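Local coordinates for DNA replication and repair protein RecF (Caldanaerobacter subterraneus subsp. tengcongensis, PDB 5Z67) that probably binds ATP and single-stranded DNA as an ABC-type ATPase and acts as a recombination mediator in the RecFOR pathway of DNA repair, at residues N12-K17 against N34-S39; I45-M50 against E68-R73; N28-L33 against C354-Y359. All coordinates share one frame; numbering follows the deposited sequence.

Overall arrangement
The three contacts lie around the strand 27-31, P-loop and helix 35-50 unit of the ATPase head, on which the predicted ATP site is built. Contact 3 pairs strand 27-31 with strand 354-359. Contact 1, its centre about 12 Å from that of contact 3, sets the start of helix 35-50 against the 12-17 turn; the two touch where Gly37 O lies 3.3 Å from Ile358 CD1. Contact 2 uses the far end of the same helix, against strand 69-78, with its centre about 13 Å from that of contact 1; these two touch where Phe13 CD1, of segment 12-17, lies 3.6 Å from Val72 CG2. Contacts 2 and 3 do not touch, their nearest atoms being about 6 Å apart.

Contact 1: residues N12-K17 against N34-S39; sequences NFRNLK and NAQGKS
Water 1 is gripped from both segments: it accepts a hydrogen bond from Gln36 NE2 at 2.8 Å and a longer one from Arg14 NE at 3.3 Å, lying in the guanidinium plane at its edge. The bridge matters because Arg14 NE and Gln36 NE2 are themselves 3.4 Å apart and are both donors, so they cannot bond to each other; the shared acceptor gives each N-H a mate. The two side chains cross at about a right angle, with the guanidinium and amide planes 78° apart. The Arg14 chain, bent at chi2 (-139°) and chi3 (68°), carries its NH1 to a salt bridge with Glu43, further along the same helix. Beside this, Gln36 OE1 rests 3.6 Å from Asn15 CB as the two chains slide past each other in opposite directions. Leu16 CD1 reaches the helix backbone, 3.6 Å from Gly37 O. Arg14 and Asn15 are the central residues of a type II' turn from Phe13 to Leu16, closed by Leu16 N to Phe13 O at 2.9 Å. The turn thus lies against the start of helix 35-50, where the strand-loop-helix of the Walker A P-loop forms the predicted ATP site.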
ATOM      1  N   ASN A  12      -7.938  18.682  14.065  1.00 24.30           N
ATOM      2  CA  ASN A  12      -7.436  17.844  15.139  1.00 26.54           C
ATOM      3  C   ASN A  12      -6.567  16.692  14.616  1.00 26.25           C
ATOM      4  O   ASN A  12      -6.435  15.646  15.262  1.00 27.92           O
ATOM      5  CB  ASN A  12      -8.609  17.288  15.969  1.00 27.74           C
ATOM      6  CG  ASN A  12      -9.213  18.329  16.910  1.00 30.76           C
ATOM      7  OD1 ASN A  12      -8.593  19.346  17.187  1.00 35.70           O
ATOM      8  ND2 ASN A  12     -10.418  18.066  17.413  1.00 30.08           N
ATOM      9  N   PHE A  13      -5.982  16.874  13.442  1.00 24.46           N
ATOM     10  CA  PHE A  13      -5.201  15.802  12.865  1.00 27.17           C
ATOM     11  C   PHE A  13      -3.743  15.937  13.286  1.00 31.69           C
ATOM     12  O   PHE A  13      -3.055  16.892  12.901  1.00 25.86           O
ATOM     13  CB  PHE A  13      -5.335  15.774  11.331  1.00 24.68           C
ATOM     14  CG  PHE A  13      -4.763  14.536  10.709  1.00 24.31           C
ATOM     15  CD1 PHE A  13      -5.553  13.417  10.525  1.00 23.81           C
ATOM     16  CD2 PHE A  13      -3.416  14.473  10.365  1.00 22.40           C
ATOM     17  CE1 PHE A  13      -5.023  12.247   9.967  1.00 25.51           C
ATOM     18  CE2 PHE A  13      -2.883  13.332   9.799  1.00 24.79           C
ATOM     19  CZ  PHE A  13      -3.689  12.209   9.603  1.00 22.38           C
ATOM     20  N   ARG A  14      -3.305  14.976  14.099  1.00 28.42           N
ATOM     21  CA  ARG A  14      -1.952  14.921  14.646  1.00 33.25           C
ATOM     22  C   ARG A  14      -1.552  16.273  15.210  1.00 33.44           C
ATOM     23  O   ARG A  14      -2.189  16.732  16.150  1.00 33.04           O
ATOM     24  CB  ARG A  14      -0.966  14.440  13.584  1.00 39.59           C
ATOM     25  CG  ARG A  14      -1.443  13.167  12.912  1.00 36.02           C
ATOM     26  CD  ARG A  14      -0.344  12.151  12.679  1.00 38.83           C
ATOM     27  NE  ARG A  14       0.170  11.577  13.897  1.00 46.84           N
ATOM     28  CZ  ARG A  14       0.583  10.314  14.047  1.00 52.89           C
ATOM     29  NH1 ARG A  14       0.521   9.431  13.055  1.00 38.06           N
ATOM     30  NH2 ARG A  14       1.064   9.934  15.220  1.00 40.05           N
ATOM     31  N   ASN A  15      -0.526  16.905  14.642  1.00 31.84           N
ATOM     32  CA  ASN A  15      -0.077  18.213  15.121  1.00 38.16           C
ATOM     33  C   ASN A  15      -0.418  19.374  14.174  1.00 33.35           C
ATOM     34  O   ASN A  15      -0.000  20.509  14.392  1.00 37.79           O
ATOM     35  CB  ASN A  15       1.430  18.201  15.370  1.00 40.89           C
ATOM     36  CG  ASN A  15       2.222  18.521  14.122  1.00 43.53           C
ATOM     37  OD1 ASN A  15       3.111  19.378  14.132  1.00 52.07           O
ATOM     38  ND2 ASN A  15       1.882  17.856  13.027  1.00 40.47           N
ATOM     39  N   LEU A  16      -1.164  19.091  13.123  1.00 28.00           N
ATOM     40  CA  LEU A  16      -1.601  20.151  12.213  1.00 26.13           C
ATOM     41  C   LEU A  16      -2.692  21.008  12.851  1.00 26.20           C
ATOM     42  O   LEU A  16      -3.679  20.475  13.367  1.00 26.02           O
ATOM     43  CB  LEU A  16      -2.135  19.548  10.914  1.00 23.58           C
ATOM     44  CG  LEU A  16      -1.210  19.020   9.817  1.00 25.02           C
ATOM     45  CD1 LEU A  16       0.164  18.601  10.275  1.00 34.70           C
ATOM     46  CD2 LEU A  16      -1.915  17.919   9.024  1.00 21.32           C
ATOM     47  N   LYS A  17      -2.543  22.329  12.810  1.00 26.72           N
ATOM     48  CA  LYS A  17      -3.630  23.188  13.255  1.00 26.83           C
ATOM     49  C   LYS A  17      -4.850  22.999  12.355  1.00 24.42           C
ATOM     50  O   LYS A  17      -4.746  22.488  11.250  1.00 22.71           O
ATOM     51  CB  LYS A  17      -3.194  24.651  13.277  1.00 28.11           C
ATOM     52  CG  LYS A  17      -1.987  24.903  14.180  1.00 30.92           C
ATOM     53  CD  LYS A  17      -2.201  24.390  15.605  1.00 33.58           C
ATOM     54  CE  LYS A  17      -1.190  24.993  16.585  1.00 36.36           C
ATOM     55  NZ  LYS A  17       0.210  24.741  16.155  1.00 37.07           N
ATOM     56  N   ASN A  34      10.271  20.847  10.630  1.00 53.24           N
ATOM     57  CA  ASN A  34       9.690  19.793  11.454  1.00 64.98           C
ATOM     58  C   ASN A  34       9.542  18.460  10.706  1.00 73.09           C
ATOM     59  O   ASN A  34       9.220  18.442   9.519  1.00 76.70           O
ATOM     60  CB  ASN A  34       8.328  20.235  11.992  1.00 60.73           C
ATOM     61  CG  ASN A  34       7.785  19.287  13.038  1.00 57.79           C
ATOM     62  OD1 ASN A  34       8.530  18.509  13.632  1.00 63.15           O
ATOM     63  ND2 ASN A  34       6.486  19.346  13.270  1.00 53.12           N
ATOM     64  N   ALA A  35       9.764  17.353  11.413  1.00 59.98           N
ATOM     65  CA  ALA A  35       9.563  16.014  10.856  1.00 60.98           C
ATOM     66  C   ALA A  35       8.081  15.659  10.733  1.00 56.48           C
ATOM     67  O   ALA A  35       7.582  15.452   9.620  1.00 56.12           O
ATOM     68  CB  ALA A  35      10.284  14.972  11.713  1.00 67.44           C
ATOM     69  N   GLN A  36       7.398  15.598  11.880  1.00 64.59           N
ATOM     70  CA  GLN A  36       5.977  15.253  11.940  1.00 55.33           C
ATOM     71  C   GLN A  36       5.177  16.143  10.991  1.00 44.25           C
ATOM     72  O   GLN A  36       4.486  15.625  10.134  1.00 49.53           O
ATOM     73  CB  GLN A  36       5.411  15.371  13.375  1.00 58.26           C
ATOM     74  CG  GLN A  36       5.002  14.023  14.033  1.00 68.38           C
ATOM     75  CD  GLN A  36       3.738  14.096  14.909  1.00 63.24           C
ATOM     76  OE1 GLN A  36       3.392  15.149  15.461  1.00 63.08           O
ATOM     77  NE2 GLN A  36       3.053  12.963  15.036  1.00 54.57           N
ATOM     78  N   GLY A  37       5.302  17.467  11.136  1.00 48.63           N
ATOM     79  CA  GLY A  37       4.528  18.439  10.369  1.00 38.93           C
ATOM     80  C   GLY A  37       4.315  18.096   8.903  1.00 36.91           C
ATOM     81  O   GLY A  37       3.179  17.919   8.467  1.00 32.31           O
ATOM     82  N   LYS A  38       5.417  17.976   8.160  1.00 44.67           N
ATOM     83  CA  LYS A  38       5.396  17.659   6.726  1.00 39.68           C
ATOM     84  C   LYS A  38       4.797  16.306   6.415  1.00 37.81           C
ATOM     85  O   LYS A  38       3.946  16.171   5.528  1.00 31.38           O
ATOM     86  CB  LYS A  38       6.805  17.658   6.136  1.00 40.27           C
ATOM     87  CG  LYS A  38       7.584  18.919   6.263  1.00 39.25           C
ATOM     88  CD  LYS A  38       8.964  18.678   5.677  1.00 39.63           C
ATOM     89  CE  LYS A  38      10.036  19.037   6.657  1.00 43.62           C
ATOM     90  NZ  LYS A  38      11.096  18.023   6.836  1.00 42.98           N
ATOM     91  N   SER A  39       5.275  15.273   7.099  1.00 29.65           N
ATOM     92  CA  SER A  39       4.785  13.964   6.726  1.00 31.95           C
ATOM     93  C   SER A  39       3.380  13.744   7.295  1.00 31.78           C
ATOM     94  O   SER A  39       2.618  12.947   6.750  1.00 28.81           O
ATOM     95  CB  SER A  39       5.766  12.868   7.145  1.00 37.98           C
ATOM     96  OG  SER A  39       5.872  12.789   8.542  1.00 51.11           O
TER
HETATM   97  O   HOH W   1       0.832  12.879  16.806  1.00 42.54           O

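Contact 2: residues I45-M50 against E68-R73; sequences IRLLSM and EYFYVR
This is an apolar helix-on-sheet contact inside the ATPase head: the C-terminal part of helix 35-50, the helix that follows the P-loop, lies across strand 69-78 of the antiparallel sheet. The short axes of 45-50 and 69-73 approach to 8.9 Å and cross at -81°, so these segments run nearly perpendicular and meet over a few residues. The nearest CA atoms belong to Leu48 and Val72, 7.9 Å apart. No hydrogen bond links the segments; the evidence for cohesion is the meeting of methyl groups and one ring. Strand alternation selects the participants, since Phe70 and Val72 point toward the helix whereas Tyr71 and Arg73 point away.

Val72 is shared by two leucines, one to each of its methyl branches. Its CG1 meets Leu48 CD1, while CG2 takes the looser neighbour, Leu47 CD2, at 4.2 Å. The same Leu47 methyl also reaches Phe70, whose side chain comes from the opposite direction. Leu47 CG stands anti to its backbone N (chi1 180°), which carries the side chain out toward the strand, where CD2 meets both the ring and the valine.

The surrounding residues continue this apolar layer: Phe88 of strand 81-91 touches both Leu47 and Phe70, and the ring of Phe13 packs edge-to-face with that of Phe70. Within the contact, the two closest approaches are Leu47 CD2 to Phe70 CE1 at 3.8 Å and Leu48 CD1 to Val72 CG1 at 3.6 Å.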
ATOM      1  N   ILE A  45      -3.420  13.196   3.596  1.00 18.44           N
ATOM      2  CA  ILE A  45      -3.769  13.003   2.195  1.00 28.23           C
ATOM      3  C   ILE A  45      -3.878  11.500   1.868  1.00 25.81           C
ATOM      4  O   ILE A  45      -4.865  11.042   1.295  1.00 19.97           O
ATOM      5  CB  ILE A  45      -2.744  13.678   1.280  1.00 25.04           C
ATOM      6  CG1 ILE A  45      -2.796  15.205   1.470  1.00 21.41           C
ATOM      7  CG2 ILE A  45      -2.984  13.261  -0.180  1.00 25.56           C
ATOM      8  CD1 ILE A  45      -1.516  15.937   0.986  1.00 16.68           C
ATOM      9  N   ARG A  46      -2.867  10.739   2.267  1.00 21.11           N
ATOM     10  CA  ARG A  46      -2.829   9.316   1.966  1.00 21.35           C
ATOM     11  C   ARG A  46      -4.002   8.588   2.632  1.00 23.94           C
ATOM     12  O   ARG A  46      -4.482   7.567   2.129  1.00 20.23           O
ATOM     13  CB  ARG A  46      -1.490   8.743   2.420  1.00 20.72           C
ATOM     14  CG  ARG A  46      -1.298   7.260   2.206  1.00 32.52           C
ATOM     15  CD  ARG A  46      -1.414   6.831   0.757  1.00 27.17           C
ATOM     16  NE  ARG A  46      -1.154   5.400   0.656  1.00 24.07           N
ATOM     17  CZ  ARG A  46      -1.281   4.673  -0.444  1.00 24.63           C
ATOM     18  NH1 ARG A  46      -1.699   5.237  -1.566  1.00 25.50           N
ATOM     19  NH2 ARG A  46      -1.017   3.366  -0.408  1.00 26.76           N
ATOM     20  N   LEU A  47      -4.458   9.116   3.768  1.00 20.05           N
ATOM     21  CA  LEU A  47      -5.611   8.551   4.470  1.00 18.82           C
ATOM     22  C   LEU A  47      -6.871   8.552   3.585  1.00 29.52           C
ATOM     23  O   LEU A  47      -7.681   7.639   3.644  1.00 21.37           O
ATOM     24  CB  LEU A  47      -5.879   9.326   5.750  1.00 18.91           C
ATOM     25  CG  LEU A  47      -7.047   8.917   6.647  1.00 19.50           C
ATOM     26  CD1 LEU A  47      -6.693   7.678   7.413  1.00 21.77           C
ATOM     27  CD2 LEU A  47      -7.390  10.073   7.590  1.00 22.74           C
ATOM     28  N   LEU A  48      -7.039   9.584   2.767  1.00 16.27           N
ATOM     29  CA  LEU A  48      -8.213   9.664   1.900  1.00 21.61           C
ATOM     30  C   LEU A  48      -8.213   8.589   0.807  1.00 26.83           C
ATOM     31  O   LEU A  48      -9.248   8.299   0.214  1.00 23.46           O
ATOM     32  CB  LEU A  48      -8.294  11.048   1.270  1.00 18.46           C
ATOM     33  CG  LEU A  48      -9.088  12.168   1.940  1.00 23.41           C
ATOM     34  CD1 LEU A  48      -9.440  11.957   3.404  1.00 26.58           C
ATOM     35  CD2 LEU A  48      -8.377  13.460   1.728  1.00 23.88           C
ATOM     36  N   SER A  49      -7.053   7.999   0.551  1.00 19.98           N
ATOM     37  CA  SER A  49      -6.935   6.896  -0.402  1.00 25.86           C
ATOM     38  C   SER A  49      -7.163   5.539   0.215  1.00 27.94           C
ATOM     39  O   SER A  49      -7.734   4.648  -0.415  1.00 22.95           O
ATOM     40  CB  SER A  49      -5.536   6.877  -1.048  1.00 26.23           C
ATOM     41  OG  SER A  49      -5.361   7.971  -1.928  1.00 30.93           O
ATOM     42  N   MET A  50      -6.664   5.371   1.432  1.00 20.30           N
ATOM     43  CA  MET A  50      -6.482   4.056   2.000  1.00 22.38           C
ATOM     44  C   MET A  50      -7.378   3.769   3.196  1.00 23.02           C
ATOM     45  O   MET A  50      -7.580   2.605   3.574  1.00 25.00           O
ATOM     46  CB  MET A  50      -5.011   3.874   2.423  1.00 36.16           C
ATOM     47  CG  MET A  50      -4.024   3.839   1.259  1.00 38.26           C
ATOM     48  SD  MET A  50      -4.506   2.709  -0.091  1.00 33.14           S
ATOM     49  CE  MET A  50      -4.206   1.071   0.590  1.00 27.96           C
ATOM     50  N   GLU A  68     -11.056  14.650  21.284  1.00 45.70           N
ATOM     51  CA  GLU A  68     -11.937  13.484  21.217  1.00 49.31           C
ATOM     52  C   GLU A  68     -12.189  12.997  19.780  1.00 48.29           C
ATOM     53  O   GLU A  68     -12.826  11.962  19.580  1.00 38.02           O
ATOM     54  CB  GLU A  68     -13.272  13.778  21.925  1.00 64.12           C
ATOM     55  CG  GLU A  68     -13.697  15.251  21.905  1.00 68.54           C
ATOM     56  CD  GLU A  68     -15.189  15.473  22.178  1.00 80.99           C
ATOM     57  OE1 GLU A  68     -15.947  14.479  22.236  1.00 84.94           O
ATOM     58  OE2 GLU A  68     -15.605  16.645  22.328  1.00 81.42           O
ATOM     59  N   TYR A  69     -11.676  13.718  18.785  1.00 34.77           N
ATOM     60  CA  TYR A  69     -11.876  13.299  17.404  1.00 33.80           C
ATOM     61  C   TYR A  69     -10.829  13.909  16.487  1.00 33.59           C
ATOM     62  O   TYR A  69     -10.160  14.874  16.862  1.00 33.11           O
ATOM     63  CB  TYR A  69     -13.276  13.702  16.901  1.00 33.21           C
ATOM     64  CG  TYR A  69     -13.394  15.195  16.676  1.00 32.60           C
ATOM     65  CD1 TYR A  69     -13.689  16.061  17.724  1.00 33.40           C
ATOM     66  CD2 TYR A  69     -13.170  15.746  15.414  1.00 26.69           C
ATOM     67  CE1 TYR A  69     -13.774  17.456  17.509  1.00 37.41           C
ATOM     68  CE2 TYR A  69     -13.241  17.108  15.200  1.00 34.97           C
ATOM     69  CZ  TYR A  69     -13.545  17.965  16.244  1.00 37.74           C
ATOM     70  OH  TYR A  69     -13.617  19.327  15.987  1.00 35.91           O
ATOM     71  N   PHE A  70     -10.705  13.349  15.284  1.00 30.37           N
ATOM     72  CA  PHE A  70     -10.123  14.081  14.163  1.00 27.72           C
ATOM     73  C   PHE A  70     -11.023  13.951  12.943  1.00 23.61           C
ATOM     74  O   PHE A  70     -11.916  13.105  12.903  1.00 23.19           O
ATOM     75  CB  PHE A  70      -8.689  13.617  13.842  1.00 29.24           C
ATOM     76  CG  PHE A  70      -8.599  12.308  13.078  1.00 27.13           C
ATOM     77  CD1 PHE A  70      -8.788  12.263  11.692  1.00 27.17           C
ATOM     78  CD2 PHE A  70      -8.248  11.135  13.739  1.00 26.89           C
ATOM     79  CE1 PHE A  70      -8.683  11.048  10.993  1.00 30.20           C
ATOM     80  CE2 PHE A  70      -8.143   9.910  13.041  1.00 26.80           C
ATOM     81  CZ  PHE A  70      -8.351   9.876  11.675  1.00 27.15           C
ATOM     82  N   TYR A  71     -10.761  14.785  11.944  1.00 21.18           N
ATOM     83  CA  TYR A  71     -11.614  14.869  10.774  1.00 22.74           C
ATOM     84  C   TYR A  71     -10.816  15.408   9.597  1.00 19.14           C
ATOM     85  O   TYR A  71     -10.113  16.408   9.725  1.00 24.37           O
ATOM     86  CB  TYR A  71     -12.835  15.759  11.064  1.00 19.70           C
ATOM     87  CG  TYR A  71     -13.719  16.018   9.853  1.00 30.83           C
ATOM     88  CD1 TYR A  71     -14.691  15.100   9.439  1.00 22.88           C
ATOM     89  CD2 TYR A  71     -13.588  17.188   9.137  1.00 28.10           C
ATOM     90  CE1 TYR A  71     -15.503  15.371   8.330  1.00 20.32           C
ATOM     91  CE2 TYR A  71     -14.377  17.465   8.054  1.00 26.09           C
ATOM     92  CZ  TYR A  71     -15.335  16.570   7.649  1.00 20.81           C
ATOM     93  OH  TYR A  71     -16.090  16.910   6.542  1.00 20.35           O
ATOM     94  N   VAL A  72     -10.901  14.715   8.467  1.00 18.94           N
ATOM     95  CA  VAL A  72     -10.220  15.129   7.254  1.00 19.18           C
ATOM     96  C   VAL A  72     -11.187  15.129   6.096  1.00 15.08           C
ATOM     97  O   VAL A  72     -11.898  14.150   5.924  1.00 19.62           O
ATOM     98  CB  VAL A  72      -9.057  14.196   6.898  1.00 20.40           C
ATOM     99  CG1 VAL A  72      -8.400  14.661   5.577  1.00 14.58           C
ATOM    100  CG2 VAL A  72      -8.066  14.161   8.034  1.00 16.88           C
ATOM    101  N   ARG A  73     -11.215  16.199   5.304  1.00 14.89           N
ATOM    102  CA  ARG A  73     -12.091  16.267   4.121  1.00 13.91           C
ATOM    103  C   ARG A  73     -11.247  16.672   2.917  1.00 21.50           C
ATOM    104  O   ARG A  73     -10.574  17.698   2.955  1.00 23.21           O
ATOM    105  CB  ARG A  73     -13.243  17.284   4.331  1.00 16.50           C
ATOM    106  CG  ARG A  73     -14.172  17.514   3.116  1.00 16.43           C
ATOM    107  CD  ARG A  73     -14.794  18.946   3.093  1.00 30.71           C
ATOM    108  NE  ARG A  73     -15.299  19.374   4.396  1.00 47.81           N
ATOM    109  CZ  ARG A  73     -15.087  20.567   4.953  1.00 44.83           C
ATOM    110  NH1 ARG A  73     -14.375  21.497   4.336  1.00 47.23           N
ATOM    111  NH2 ARG A  73     -15.595  20.835   6.146  1.00 52.78           N
TER

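Contact 3: residues N28-L33 against C354-Y359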
ATOM      1  N   ASN A  28       3.766  20.286  -5.794  1.00 26.27           N
ATOM      2  CA  ASN A  28       3.506  21.081  -4.604  1.00 25.48           C
ATOM      3  C   ASN A  28       4.627  20.828  -3.615  1.00 29.80           C
ATOM      4  O   ASN A  28       4.698  19.752  -3.004  1.00 25.61           O
ATOM      5  CB  ASN A  28       2.153  20.746  -3.990  1.00 23.99           C
ATOM      6  CG  ASN A  28       1.002  21.152  -4.876  1.00 32.03           C
ATOM      7  OD1 ASN A  28       0.382  22.194  -4.643  1.00 23.07           O
ATOM      8  ND2 ASN A  28       0.695  20.331  -5.898  1.00 29.80           N
ATOM      9  N   LEU A  29       5.522  21.803  -3.503  1.00 28.25           N
ATOM     10  CA  LEU A  29       6.671  21.699  -2.627  1.00 29.70           C
ATOM     11  C   LEU A  29       6.248  22.092  -1.226  1.00 35.37           C
ATOM     12  O   LEU A  29       5.806  23.223  -0.999  1.00 32.10           O
ATOM     13  CB  LEU A  29       7.801  22.588  -3.141  1.00 32.54           C
ATOM     14  CG  LEU A  29       9.231  22.482  -2.607  1.00 38.09           C
ATOM     15  CD1 LEU A  29       9.437  23.201  -1.264  1.00 45.00           C
ATOM     16  CD2 LEU A  29       9.683  21.032  -2.521  1.00 39.33           C
ATOM     17  N   ILE A  30       6.354  21.163  -0.286  1.00 28.33           N
ATOM     18  CA  ILE A  30       6.111  21.492   1.107  1.00 28.13           C
ATOM     19  C   ILE A  30       7.405  21.419   1.887  1.00 33.25           C
ATOM     20  O   ILE A  30       7.964  20.338   2.083  1.00 31.26           O
ATOM     21  CB  ILE A  30       5.071  20.562   1.753  1.00 31.68           C
ATOM     22  CG1 ILE A  30       3.722  20.693   1.035  1.00 23.90           C
ATOM     23  CG2 ILE A  30       4.943  20.860   3.239  1.00 30.08           C
ATOM     24  CD1 ILE A  30       3.418  19.493   0.221  1.00 30.77           C
ATOM     25  N   TYR A  31       7.900  22.566   2.329  1.00 36.97           N
ATOM     26  CA  TYR A  31       9.164  22.559   3.049  1.00 37.21           C
ATOM     27  C   TYR A  31       8.989  23.085   4.463  1.00 39.73           C
ATOM     28  O   TYR A  31       8.058  23.835   4.756  1.00 42.45           O
ATOM     29  CB  TYR A  31      10.230  23.359   2.289  1.00 37.62           C
ATOM     30  CG  TYR A  31      10.234  24.839   2.556  1.00 38.85           C
ATOM     31  CD1 TYR A  31       9.312  25.678   1.946  1.00 37.49           C
ATOM     32  CD2 TYR A  31      11.173  25.404   3.412  1.00 44.75           C
ATOM     33  CE1 TYR A  31       9.319  27.038   2.178  1.00 40.70           C
ATOM     34  CE2 TYR A  31      11.193  26.767   3.657  0.80 47.39           C
ATOM     35  CZ  TYR A  31      10.264  27.578   3.039  0.80 48.14           C
ATOM     36  OH  TYR A  31      10.275  28.930   3.285  1.00 51.39           O
ATOM     37  N   GLY A  32       9.888  22.669   5.342  1.00 45.74           N
ATOM     38  CA  GLY A  32       9.839  23.070   6.732  1.00 44.37           C
ATOM     39  C   GLY A  32      10.915  22.331   7.497  1.00 48.61           C
ATOM     40  O   GLY A  32      11.607  21.468   6.937  1.00 42.92           O
ATOM     41  N   LEU A  33      11.068  22.669   8.775  1.00 45.70           N
ATOM     42  CA  LEU A  33      12.111  22.060   9.596  1.00 48.77           C
ATOM     43  C   LEU A  33      11.587  20.947  10.499  1.00 52.21           C
ATOM     44  O   LEU A  33      12.358  20.182  11.059  1.00 49.95           O
ATOM     45  CB  LEU A  33      12.805  23.130  10.426  1.00 50.96           C
ATOM     46  CG  LEU A  33      13.900  23.821   9.608  1.00 58.00           C
ATOM     47  CD1 LEU A  33      14.449  25.038  10.326  1.00 62.42           C
ATOM     48  CD2 LEU A  33      15.017  22.836   9.265  1.00 55.22           C
ATOM     49  N   CYS A 354       4.116  25.192  -6.951  1.00 37.84           N
ATOM     50  CA  CYS A 354       3.677  25.932  -5.774  1.00 41.75           C
ATOM     51  C   CYS A 354       4.573  25.535  -4.633  1.00 41.82           C
ATOM     52  O   CYS A 354       4.940  24.357  -4.484  1.00 34.20           O
ATOM     53  CB  CYS A 354       2.234  25.616  -5.391  1.00 42.76           C
ATOM     54  SG  CYS A 354       1.001  26.540  -6.291  1.00 67.34           S
ATOM     55  N   CYS A 355       4.900  26.504  -3.803  1.00 37.10           N
ATOM     56  CA  CYS A 355       5.704  26.221  -2.640  1.00 36.36           C
ATOM     57  C   CYS A 355       4.940  26.579  -1.364  1.00 35.19           C
ATOM     58  O   CYS A 355       4.290  27.631  -1.293  1.00 36.39           O
ATOM     59  CB  CYS A 355       7.030  26.986  -2.740  1.00 39.43           C
ATOM     60  SG  CYS A 355       7.983  27.008  -1.215  1.00 62.84           S
ATOM     61  N   PHE A 356       5.015  25.694  -0.372  1.00 33.29           N
ATOM     62  CA  PHE A 356       4.372  25.885   0.933  1.00 32.53           C
ATOM     63  C   PHE A 356       5.374  25.744   2.059  1.00 36.89           C
ATOM     64  O   PHE A 356       6.219  24.837   2.047  1.00 34.18           O
ATOM     65  CB  PHE A 356       3.258  24.866   1.180  1.00 30.27           C
ATOM     66  CG  PHE A 356       2.164  24.905   0.182  1.00 29.99           C
ATOM     67  CD1 PHE A 356       2.275  24.219  -1.015  1.00 29.48           C
ATOM     68  CD2 PHE A 356       1.012  25.617   0.436  1.00 31.89           C
ATOM     69  CE1 PHE A 356       1.260  24.239  -1.938  1.00 29.58           C
ATOM     70  CE2 PHE A 356      -0.012  25.645  -0.492  1.00 36.76           C
ATOM     71  CZ  PHE A 356       0.117  24.949  -1.683  1.00 30.59           C
ATOM     72  N   LYS A 357       5.253  26.611   3.052  1.00 34.04           N
ATOM     73  CA  LYS A 357       6.095  26.532   4.230  1.00 34.86           C
ATOM     74  C   LYS A 357       5.235  26.054   5.369  1.00 33.74           C
ATOM     75  O   LYS A 357       4.148  26.583   5.601  1.00 33.65           O
ATOM     76  CB  LYS A 357       6.716  27.892   4.579  1.00 37.45           C
ATOM     77  CG  LYS A 357       7.615  27.863   5.800  1.00 45.15           C
ATOM     78  CD  LYS A 357       7.663  29.227   6.491  1.00 49.28           C
ATOM     79  CE  LYS A 357       9.065  29.572   6.985  1.00 53.42           C
ATOM     80  NZ  LYS A 357       9.613  28.507   7.871  1.00 58.10           N
ATOM     81  N   ILE A 358       5.705  25.055   6.092  1.00 33.40           N
ATOM     82  CA  ILE A 358       4.954  24.603   7.242  1.00 33.04           C
ATOM     83  C   ILE A 358       5.769  24.891   8.508  1.00 38.66           C
ATOM     84  O   ILE A 358       6.962  24.622   8.567  1.00 36.26           O
ATOM     85  CB  ILE A 358       4.581  23.115   7.080  1.00 38.00           C
ATOM     86  CG1 ILE A 358       3.689  22.611   8.208  1.00 38.91           C
ATOM     87  CG2 ILE A 358       5.818  22.240   6.941  1.00 42.71           C
ATOM     88  CD1 ILE A 358       3.154  21.183   7.902  1.00 30.00           C
ATOM     89  N   TYR A 359       5.145  25.520   9.492  1.00 36.06           N
ATOM     90  CA  TYR A 359       5.809  25.754  10.766  1.00 38.25           C
ATOM     91  C   TYR A 359       4.752  25.793  11.843  1.00 43.09           C
ATOM     92  O   TYR A 359       3.701  26.409  11.638  1.00 38.54           O
ATOM     93  CB  TYR A 359       6.596  27.065  10.757  1.00 40.17           C
ATOM     94  CG  TYR A 359       7.094  27.520  12.120  1.00 42.76           C
ATOM     95  CD1 TYR A 359       8.230  26.948  12.701  1.00 47.37           C
ATOM     96  CD2 TYR A 359       6.437  28.524  12.824  1.00 44.01           C
ATOM     97  CE1 TYR A 359       8.699  27.366  13.954  1.00 47.56           C
ATOM     98  CE2 TYR A 359       6.897  28.956  14.076  1.00 46.67           C
ATOM     99  CZ  TYR A 359       8.027  28.369  14.631  1.00 48.22           C
ATOM    100  OH  TYR A 359       8.476  28.783  15.868  1.00 51.19           O
TER
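Tyr31 leans across its strand partner: its side chain crosses that of Lys357 obliquely, and CE1 comes within 3.6 Å of Lys357 CB. The ring gets there because CG sits between the backbone N and the carbonyl carbon (chi1 85°), turning it over the neighbouring strand. On the same sheet face, Cys355 SG makes an oblique sulfur-aromatic contact, 4.7 Å from the Tyr31 ring centroid and 68° off its normal. A serine in place of Tyr31 would probably leave Cys355 SG and the aliphatic part of Lys357 without their aromatic neighbour and open a gap on this face.

The other face carries Asn28, Ile30, Cys354 and Phe356. Asn28 and Phe356 lie side by side and point the same way, amide and ring planes 24° apart, with Asn28 OD1 at the ring edge, 3.5 Å from Phe356 CE1. Asn28 ND2 is hydrogen-bonded to Cys24 O, and Cys24 also forms the disulfide with Cys354. Further along, Ile30 CG2 meets Ile358 CG2 at 4.0 Å.

Four backbone bonds, all fairly straight, fix the parallel register. Leu29 N donates to Cys354 O at 2.8 Å and Leu29 O accepts from Phe356 N at 2.7 Å; Tyr31 N to Phe356 O (2.8 Å) and Ile358 N to Tyr31 O (3.0 Å) repeat the pattern. Strand 340-344 pairs with the other edge of strand 27-31, placing it inside the mixed sheet of a P-loop NTPase, where it leads into Gly32 and the predicted ATP-binding loop.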